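Long-range contacts in kinesin-like protein (Caenorhabditis elegans, PDB 5X3E), which is a kinesin-6 motor protein that probably hydrolyses ATP to power movement along microtubules: residues Leu146-Asn151 with Glu202-Ser207; Cys215-Thr220 with Val262-Ser267. One frame throughout, in Å; residues are numbered along the deposited sequence.

In the fold
Interactions 1 and 2 follow one another along the chain, the first closing before the second opens, and their centres lie about 14 Å apart within the kinesin motor domain. Strand 213-225 begins shortly after the loop of interaction 1 and supplies one side of interaction 2; strand 262-264, its antiparallel partner, leads into helix 267-281. The two contacts touch where helix 141-152 meets the start of that helix: Asp147 OD1 is 2.6 Å from Ser267 OG, a probable hydrogen bond, and the Phe150 ring packs on the backbone at Ser266 and Ser267. Helix 141-152 thus faces the 202-207 loop on one side and this strand-to-helix junction on another.

Interaction 1: residues Leu146-Asn151 with Glu202-Ser207; sequences LDVIFN and EAIKLS. With SO4 (sulfate ion), chain T.
In the kinesin motor domain, a loop leading into strand 213-225 runs across helix 141-152, and residues 202-207 of it meet the helix at Asp147, Val148 and Asn151. With chi1 at -65°, Asn151 CG sits beside the backbone N and the amide turns to the loop. There ND2 spans two main-chain oxygens, donating to Glu202 O at 2.8 Å and to Ile204 O at 3.0 Å. Both acceptors lie close to the amide plane and in different directions from ND2, so each takes a different N-H, the bond to Glu202 O being the more bent; ND2 stands above both carbonyl planes. An alanine here would lose both bonds and would probably loosen the loop from the helix. One turn back, Asp147 OD2 receives Glu202 N at 3.0 Å in a nearly straight bond (167°) that arrives from above the carboxylate plane. The other oxygen, OD1, is taken by Arg199 and Ser267. In this P-loop NTPase fold helix 93-109 closes over the same spot, its Phe97 and Ile105 against Val148. The two methyls of Val148 divide the apolar work: CG1 reaches Leu206 CG at 3.7 Å, while CG2 lies 3.9 Å from Ile204 CB, the two side chains side by side. Glu202 crosses Asp147 at about a right angle, CB to CB 3.6 Å, then bends at chi2 (-74°) so that its carboxylate leaves for a salt bridge with Arg144.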
loop_
_atom_site.group_PDB
_atom_site.type_symbol
_atom_site.label_atom_id
_atom_site.label_comp_id
_atom_site.label_asym_id
_atom_site.label_seq_id
_atom_site.Cartn_x
_atom_site.Cartn_y
_atom_site.Cartn_z
ATOM N N LEU A 146 5.177 -5.844 7.284
ATOM C CA LEU A 146 4.806 -5.705 8.689
ATOM C C LEU A 146 5.850 -6.335 9.601
ATOM O O LEU A 146 6.203 -5.763 10.640
ATOM C CB LEU A 146 3.438 -6.333 8.946
ATOM C CG LEU A 146 2.213 -5.654 8.338
ATOM C CD1 LEU A 146 0.995 -6.575 8.450
ATOM C CD2 LEU A 146 1.963 -4.305 9.016
ATOM N N ASP A 147 6.339 -7.524 9.237
ATOM C CA ASP A 147 7.390 -8.178 10.014
ATOM C C ASP A 147 8.617 -7.287 10.136
ATOM O O ASP A 147 9.097 -7.014 11.242
ATOM C CB ASP A 147 7.775 -9.509 9.361
ATOM C CG ASP A 147 6.764 -10.605 9.616
ATOM O OD1 ASP A 147 6.110 -10.582 10.680
ATOM O OD2 ASP A 147 6.637 -11.498 8.750
ATOM N N VAL A 148 9.135 -6.820 9.001
ATOM C CA VAL A 148 10.387 -6.074 8.993
ATOM C C VAL A 148 10.237 -4.743 9.721
ATOM O O VAL A 148 11.154 -4.310 10.434
ATOM C CB VAL A 148 10.871 -5.895 7.546
ATOM C CG1 VAL A 148 12.022 -4.922 7.487
ATOM C CG2 VAL A 148 11.282 -7.245 6.978
ATOM N N ILE A 149 9.100 -4.060 9.537
ATOM C CA ILE A 149 8.850 -2.817 10.267
ATOM C C ILE A 149 8.965 -3.054 11.767
ATOM O O ILE A 149 9.733 -2.380 12.464
ATOM C CB ILE A 149 7.477 -2.222 9.894
ATOM C CG1 ILE A 149 7.515 -1.599 8.496
ATOM C CG2 ILE A 149 7.032 -1.173 10.916
ATOM C CD1 ILE A 149 6.140 -1.301 7.942
ATOM N N PHE A 150 8.210 -4.024 12.286
ATOM C CA PHE A 150 8.238 -4.276 13.723
ATOM C C PHE A 150 9.589 -4.801 14.183
ATOM O O PHE A 150 9.971 -4.582 15.337
ATOM C CB PHE A 150 7.124 -5.245 14.105
ATOM C CG PHE A 150 5.787 -4.592 14.225
ATOM C CD1 PHE A 150 5.408 -3.982 15.409
ATOM C CD2 PHE A 150 4.918 -4.559 13.153
ATOM C CE1 PHE A 150 4.183 -3.370 15.525
ATOM C CE2 PHE A 150 3.688 -3.946 13.260
ATOM C CZ PHE A 150 3.320 -3.351 14.449
ATOM N N ASN A 151 10.324 -5.490 13.306
ATOM C CA ASN A 151 11.687 -5.892 13.640
ATOM C C ASN A 151 12.627 -4.696 13.731
ATOM O O ASN A 151 13.563 -4.705 14.537
ATOM C CB ASN A 151 12.220 -6.883 12.605
ATOM C CG ASN A 151 11.460 -8.187 12.609
ATOM O OD1 ASN A 151 10.741 -8.494 13.561
ATOM N ND2 ASN A 151 11.619 -8.970 11.544
ATOM N N GLU A 202 9.192 -12.974 8.714
ATOM C CA GLU A 202 10.468 -12.445 8.251
ATOM C C GLU A 202 11.331 -12.048 9.441
ATOM O O GLU A 202 10.863 -11.383 10.369
ATOM C CB GLU A 202 10.257 -11.241 7.336
ATOM C CG GLU A 202 10.171 -11.590 5.866
ATOM C CD GLU A 202 11.515 -11.941 5.270
ATOM O OE1 GLU A 202 12.541 -11.699 5.938
ATOM O OE2 GLU A 202 11.543 -12.471 4.139
ATOM N N ALA A 203 12.598 -12.463 9.416
ATOM C CA ALA A 203 13.536 -12.149 10.481
ATOM C C ALA A 203 14.388 -10.922 10.181
ATOM O O ALA A 203 15.073 -10.432 11.086
ATOM C CB ALA A 203 14.449 -13.349 10.755
ATOM N N ILE A 204 14.357 -10.424 8.941
ATOM C CA ILE A 204 15.166 -9.278 8.536
ATOM C C ILE A 204 14.943 -8.109 9.485
ATOM O O ILE A 204 13.802 -7.761 9.814
ATOM C CB ILE A 204 14.828 -8.880 7.087
ATOM C CG1 ILE A 204 15.336 -9.924 6.095
ATOM C CG2 ILE A 204 15.422 -7.524 6.749
ATOM C CD1 ILE A 204 15.053 -9.566 4.642
ATOM N N LYS A 205 16.040 -7.500 9.937
ATOM C CA LYS A 205 16.004 -6.264 10.711
ATOM C C LYS A 205 16.795 -5.206 9.959
ATOM O O LYS A 205 17.993 -5.380 9.712
ATOM C CB LYS A 205 16.566 -6.454 12.122
ATOM C CG LYS A 205 15.906 -7.578 12.904
ATOM C CD LYS A 205 15.817 -7.249 14.388
ATOM C CE LYS A 205 14.932 -8.253 15.118
ATOM N NZ LYS A 205 14.438 -7.731 16.424
ATOM N N LEU A 206 16.120 -4.129 9.574
ATOM C CA LEU A 206 16.767 -3.000 8.926
ATOM C C LEU A 206 17.179 -1.969 9.968
ATOM O O LEU A 206 16.567 -1.854 11.033
ATOM C CB LEU A 206 15.834 -2.350 7.900
ATOM C CG LEU A 206 15.249 -3.263 6.820
ATOM C CD1 LEU A 206 14.333 -2.463 5.907
ATOM C CD2 LEU A 206 16.370 -3.931 6.031
ATOM N N SER A 207 18.223 -1.217 9.652
ATOM C CA SER A 207 18.651 -0.129 10.515
ATOM C C SER A 207 18.189 1.203 9.932
ATOM O O SER A 207 17.871 1.314 8.746
ATOM C CB SER A 207 20.170 -0.119 10.672
ATOM O OG SER A 207 20.769 0.225 9.439
HETATM S S SO4 T . 20.264 -2.550 6.417
HETATM O O1 SO4 T . 20.118 -3.922 6.899
HETATM O O2 SO4 T . 21.684 -2.208 6.367
HETATM O O3 SO4 T . 19.681 -2.432 5.082
HETATM O O4 SO4 T . 19.583 -1.637 7.328
#

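Interaction 2: residues Cys215-Thr220 with Val262-Ser267; sequences CSVFVT and VEVSSS. With SO4 (sulfate ion), chain I; SO4 (sulfate ion), chain C; SO4 (sulfate ion), chain F.
Val262 O is gripped twice from strand 213-225: Val219 N donates to it at 2.8 Å, from above the carbonyl plane, and Phe218 CA adds a C-H...O contact at 3.2 Å. The return bond, Val262 N to Val219 O at 2.9 Å, lies in the carbonyl plane and completes an antiparallel hydrogen-bonded pair. In the motor domain's mixed sheet, strand 213-225 also pairs with strand 296-307, while short strand 262-264 runs at 134° to the segment 215-220. Phe218 and Glu263 form the adjoining non-hydrogen-bonded pair. Glu263 is extended, with CG anti to the backbone N (chi1 -171°), which carries CG over one face of the Phe218 ring, 4.1 Å from its centroid and offset toward the rim, a CH-pi contact. The carboxylate beyond is turned only 16° from the ring plane. Its OE1 accepts Ser216 OG through the anti lone pair at 2.5 Å, and OE2 is held by Cys160 N, so both oxygens of this buried acid are engaged. On the other face of the sheet Val264 CG2 touches both Val217 CG1 at 3.6 Å and Val219 CG1 at 3.9 Å, with Phe150 and Val273 packed against these valines.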
loop_
_atom_site.group_PDB
_atom_site.type_symbol
_atom_site.label_atom_id
_atom_site.label_comp_id
_atom_site.label_asym_id
_atom_site.label_seq_id
_atom_site.Cartn_x
_atom_site.Cartn_y
_atom_site.Cartn_z
ATOM N N CYS A 215 7.803 5.616 19.341
ATOM C CA CYS A 215 6.901 5.348 18.231
ATOM C C CYS A 215 5.774 4.400 18.620
ATOM O O CYS A 215 5.816 3.713 19.645
ATOM C CB CYS A 215 7.660 4.764 17.038
ATOM S SG CYS A 215 8.187 3.050 17.303
ATOM N N SER A 216 4.772 4.361 17.742
ATOM C CA SER A 216 3.665 3.419 17.790
ATOM C C SER A 216 3.167 3.226 16.364
ATOM O O SER A 216 3.306 4.117 15.521
ATOM C CB SER A 216 2.524 3.910 18.691
ATOM O OG SER A 216 1.484 2.950 18.739
ATOM N N VAL A 217 2.585 2.063 16.092
ATOM C CA VAL A 217 2.146 1.716 14.747
ATOM C C VAL A 217 0.621 1.724 14.708
ATOM O O VAL A 217 -0.042 1.099 15.547
ATOM C CB VAL A 217 2.707 0.355 14.295
ATOM C CG1 VAL A 217 2.215 0.019 12.891
ATOM C CG2 VAL A 217 4.228 0.378 14.323
ATOM N N PHE A 218 0.074 2.437 13.736
ATOM C CA PHE A 218 -1.353 2.460 13.468
ATOM C C PHE A 218 -1.567 1.997 12.038
ATOM O O PHE A 218 -0.755 2.291 11.158
ATOM C CB PHE A 218 -1.939 3.865 13.670
ATOM C CG PHE A 218 -1.969 4.316 15.108
ATOM C CD1 PHE A 218 -3.144 4.245 15.844
ATOM C CD2 PHE A 218 -0.829 4.817 15.720
ATOM C CE1 PHE A 218 -3.182 4.663 17.167
ATOM C CE2 PHE A 218 -0.860 5.234 17.044
ATOM C CZ PHE A 218 -2.036 5.157 17.769
ATOM N N VAL A 219 -2.639 1.256 11.802
ATOM C CA VAL A 219 -2.993 0.846 10.452
ATOM C C VAL A 219 -4.399 1.332 10.147
ATOM O O VAL A 219 -5.272 1.341 11.023
ATOM C CB VAL A 219 -2.880 -0.684 10.246
ATOM C CG1 VAL A 219 -1.452 -1.153 10.494
ATOM C CG2 VAL A 219 -3.854 -1.427 11.140
ATOM N N THR A 220 -4.602 1.766 8.910
ATOM C CA THR A 220 -5.932 1.956 8.360
ATOM C C THR A 220 -6.076 1.030 7.163
ATOM O O THR A 220 -5.113 0.809 6.419
ATOM C CB THR A 220 -6.193 3.417 7.936
ATOM O OG1 THR A 220 -5.222 3.829 6.966
ATOM C CG2 THR A 220 -6.102 4.335 9.134
ATOM N N VAL A 262 -6.190 2.151 13.666
ATOM C CA VAL A 262 -6.168 1.053 14.628
ATOM C C VAL A 262 -4.736 0.838 15.098
ATOM O O VAL A 262 -3.841 0.559 14.287
ATOM C CB VAL A 262 -6.743 -0.236 14.018
ATOM C CG1 VAL A 262 -6.649 -1.376 15.016
ATOM C CG2 VAL A 262 -8.191 -0.025 13.566
ATOM N N GLU A 263 -4.519 0.957 16.404
ATOM C CA GLU A 263 -3.191 0.774 16.968
ATOM C C GLU A 263 -2.861 -0.705 17.061
ATOM O O GLU A 263 -3.673 -1.505 17.536
ATOM C CB GLU A 263 -3.083 1.423 18.343
ATOM C CG GLU A 263 -1.659 1.453 18.870
ATOM C CD GLU A 263 -1.519 2.309 20.105
ATOM O OE1 GLU A 263 -0.394 2.780 20.368
ATOM O OE2 GLU A 263 -2.534 2.520 20.805
ATOM N N VAL A 264 -1.674 -1.066 16.585
ATOM C CA VAL A 264 -1.207 -2.443 16.569
ATOM C C VAL A 264 0.172 -2.483 17.214
ATOM O O VAL A 264 1.014 -1.616 16.948
ATOM C CB VAL A 264 -1.178 -3.019 15.138
ATOM C CG1 VAL A 264 -2.595 -3.304 14.675
ATOM C CG2 VAL A 264 -0.499 -2.051 14.175
ATOM N N SER A 265 0.388 -3.469 18.082
ATOM C CA SER A 265 1.631 -3.594 18.824
ATOM C C SER A 265 2.595 -4.601 18.216
ATOM O O SER A 265 3.750 -4.664 18.649
ATOM C CB SER A 265 1.338 -3.996 20.274
ATOM O OG SER A 265 0.700 -2.941 20.968
ATOM N N SER A 266 2.159 -5.383 17.233
ATOM C CA SER A 266 3.024 -6.401 16.657
ATOM C C SER A 266 2.590 -6.704 15.229
ATOM O O SER A 266 1.456 -6.425 14.827
ATOM C CB SER A 266 3.018 -7.677 17.507
ATOM O OG SER A 266 1.770 -8.343 17.430
ATOM N N SER A 267 3.528 -7.279 14.467
ATOM C CA SER A 267 3.226 -7.768 13.125
ATOM C C SER A 267 2.038 -8.712 13.166
ATOM O O SER A 267 1.157 -8.672 12.296
ATOM C CB SER A 267 4.452 -8.475 12.544
ATOM O OG SER A 267 4.270 -8.777 11.175
HETATM S S SO4 I . -7.458 1.503 18.623
HETATM O O1 SO4 I . -7.236 1.615 20.062
HETATM O O2 SO4 I . -6.613 0.438 18.095
HETATM O O3 SO4 I . -8.858 1.170 18.376
HETATM O O4 SO4 I . -7.124 2.772 17.976
HETATM S S SO4 C . -6.421 7.303 6.263
HETATM O O1 SO4 C . -5.462 8.172 6.946
HETATM O O2 SO4 C . -5.708 6.277 5.506
HETATM O O3 SO4 C . -7.223 8.093 5.340
HETATM O O4 SO4 C . -7.303 6.675 7.237
HETATM S S SO4 F . 0.126 -2.902 24.929
HETATM O O1 SO4 F . 0.152 -3.469 26.271
HETATM O O2 SO4 F . 1.374 -3.197 24.234
HETATM O O3 SO4 F . -0.999 -3.482 24.199
HETATM O O4 SO4 F . -0.030 -1.456 25.034
#